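Local coordinates for sensory box/GGDEF family protein (PDB 4YME) that probably takes part in cyclic di-GMP turnover as a membrane-bound sensory protein, this piece being its GGDEF domain of the diguanylate cyclase family, at residues F44-A47 with N48-G52. Sequence-based numbering, arbitrary orientation.
Sequences FKEA and NDQHG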
loop_
_atom_site.group_PDB
_atom_site.type_symbol
_atom_site.label_atom_id
_atom_site.label_comp_id
_atom_site.label_asym_id
_atom_site.label_seq_id
_atom_site.Cartn_x
_atom_site.Cartn_y
_atom_site.Cartn_z
ATOM N N PHE A 44 0.813 -11.431 -9.352
ATOM C CA PHE A 44 -0.563 -11.783 -9.025
ATOM C C PHE A 44 -1.310 -12.440 -10.172
ATOM O O PHE A 44 -1.896 -13.491 -10.000
ATOM C CB PHE A 44 -1.275 -10.494 -8.578
ATOM C CG PHE A 44 -2.691 -10.652 -8.247
ATOM C CD1 PHE A 44 -3.109 -11.305 -7.084
ATOM C CD2 PHE A 44 -3.641 -10.100 -9.054
ATOM C CE1 PHE A 44 -4.447 -11.402 -6.745
ATOM C CE2 PHE A 44 -4.968 -10.194 -8.736
ATOM C CZ PHE A 44 -5.379 -10.868 -7.571
ATOM N N LYS A 45 -1.164 -11.866 -11.368
ATOM C CA LYS A 45 -1.849 -12.437 -12.551
ATOM C C LYS A 45 -1.342 -13.843 -12.832
ATOM O O LYS A 45 -2.124 -14.744 -13.035
ATOM C CB LYS A 45 -1.697 -11.584 -13.791
ATOM C CG LYS A 45 -2.395 -12.188 -15.021
ATOM C CD LYS A 45 -2.360 -11.246 -16.249
ATOM C CE LYS A 45 -2.191 -12.086 -17.560
ATOM N NZ LYS A 45 -3.278 -13.068 -17.790
ATOM N N GLU A 46 -0.033 -14.014 -12.779
ATOM C CA GLU A 46 0.534 -15.317 -13.059
ATOM C C GLU A 46 0.104 -16.346 -11.997
ATOM O O GLU A 46 -0.159 -17.499 -12.323
ATOM C CB GLU A 46 2.042 -15.179 -13.194
ATOM C CG GLU A 46 2.738 -16.431 -13.589
ATOM C CD GLU A 46 3.171 -17.201 -12.398
ATOM O OE1 GLU A 46 3.285 -16.578 -11.313
ATOM O OE2 GLU A 46 3.415 -18.412 -12.526
ATOM N N ALA A 47 -0.034 -15.958 -10.725
ATOM C CA ALA A 47 -0.543 -16.906 -9.695
ATOM C C ALA A 47 -1.955 -17.368 -10.023
ATOM O O ALA A 47 -2.297 -18.555 -9.985
ATOM C CB ALA A 47 -0.512 -16.262 -8.270
ATOM N N ASN A 48 -2.795 -16.422 -10.409
ATOM C CA ASN A 48 -4.151 -16.777 -10.787
ATOM C C ASN A 48 -4.201 -17.666 -12.055
ATOM O O ASN A 48 -4.944 -18.634 -12.098
ATOM C CB ASN A 48 -4.932 -15.502 -11.003
ATOM C CG ASN A 48 -5.267 -14.818 -9.658
ATOM O OD1 ASN A 48 -5.534 -15.494 -8.668
ATOM N ND2 ASN A 48 -5.235 -13.507 -9.660
ATOM N N ASP A 49 -3.370 -17.301 -13.021
ATOM C CA ASP A 49 -3.299 -18.010 -14.317
ATOM C C ASP A 49 -2.823 -19.420 -14.164
ATOM O O ASP A 49 -3.388 -20.348 -14.804
ATOM C CB ASP A 49 -2.353 -17.281 -15.270
ATOM C CG ASP A 49 -2.960 -16.067 -15.875
ATOM O OD1 ASP A 49 -4.193 -15.906 -15.762
ATOM O OD2 ASP A 49 -2.207 -15.230 -16.457
ATOM N N GLN A 50 -1.795 -19.602 -13.344
ATOM C CA GLN A 50 -1.081 -20.886 -13.240
ATOM C C GLN A 50 -1.676 -21.792 -12.198
ATOM O O GLN A 50 -1.695 -23.010 -12.382
ATOM C CB GLN A 50 0.425 -20.703 -12.961
ATOM C CG GLN A 50 1.229 -20.117 -14.130
ATOM C CD GLN A 50 1.254 -21.011 -15.393
ATOM O OE1 GLN A 50 0.776 -20.621 -16.455
ATOM N NE2 GLN A 50 1.829 -22.182 -15.272
ATOM N N HIS A 51 -2.235 -21.218 -11.115
ATOM C CA HIS A 51 -2.754 -21.999 -9.979
ATOM C C HIS A 51 -4.184 -21.692 -9.521
ATOM O O HIS A 51 -4.558 -22.174 -8.455
ATOM C CB HIS A 51 -1.863 -21.776 -8.749
ATOM C CG HIS A 51 -0.412 -22.003 -8.985
ATOM N ND1 HIS A 51 0.195 -23.210 -8.722
ATOM C CD2 HIS A 51 0.560 -21.186 -9.453
ATOM C CE1 HIS A 51 1.481 -23.124 -9.017
ATOM N NE2 HIS A 51 1.729 -21.909 -9.465
ATOM N N GLY A 52 -4.964 -20.911 -10.284
ATOM C CA GLY A 52 -6.365 -20.591 -9.989
ATOM C C GLY A 52 -6.543 -19.395 -9.024
ATOM O O GLY A 52 -5.572 -18.992 -8.371
#
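Asn-48 sets its amide against the ring of Phe-44, one turn earlier in the short helix 44-51 of this GGDEF domain. The sequence Phe-Lys-x-x-Asn-Asp matches a family signature, and Asn-48 probably corresponds to the asparagine that contacts the guanine base of GTP in related cyclases. Asn-48 ND2 sits over one ring face, 3.4 Å from Phe-44 CZ and offset toward the rim. The amide stands almost upright on the ring, with the planes 80° apart. Phe-44 reaches this place because its CG lies anti to the backbone N (chi1 178°). The Phe-44 side chain also touches Leu-60 of helix 53-70. With an alanine in place of Phe-44, the Asn-48 amide would lose the ring face beneath ND2 and is likely to turn more freely. Asp-49 N hydrogen-bonds to Lys-45 O. Lys-45 NZ forms a salt bridge with Asp-49 OD2 at 2.8 Å, on the syn lone pair of that oxygen. The lysine chain bends at chi3 and chi4 to bring NZ there. Gln-50 N hydrogen-bonds to Glu-46 O. His-51 N donates a hydrogen bond to Ala-47 O at 2.9 Å, and its side chain touches Gln-119 and Leu-121 of strand 119-121. Gly-52 then leaves the helix with positive phi, its N hydrogen-bonded to Asn-48 O at 2.9 Å.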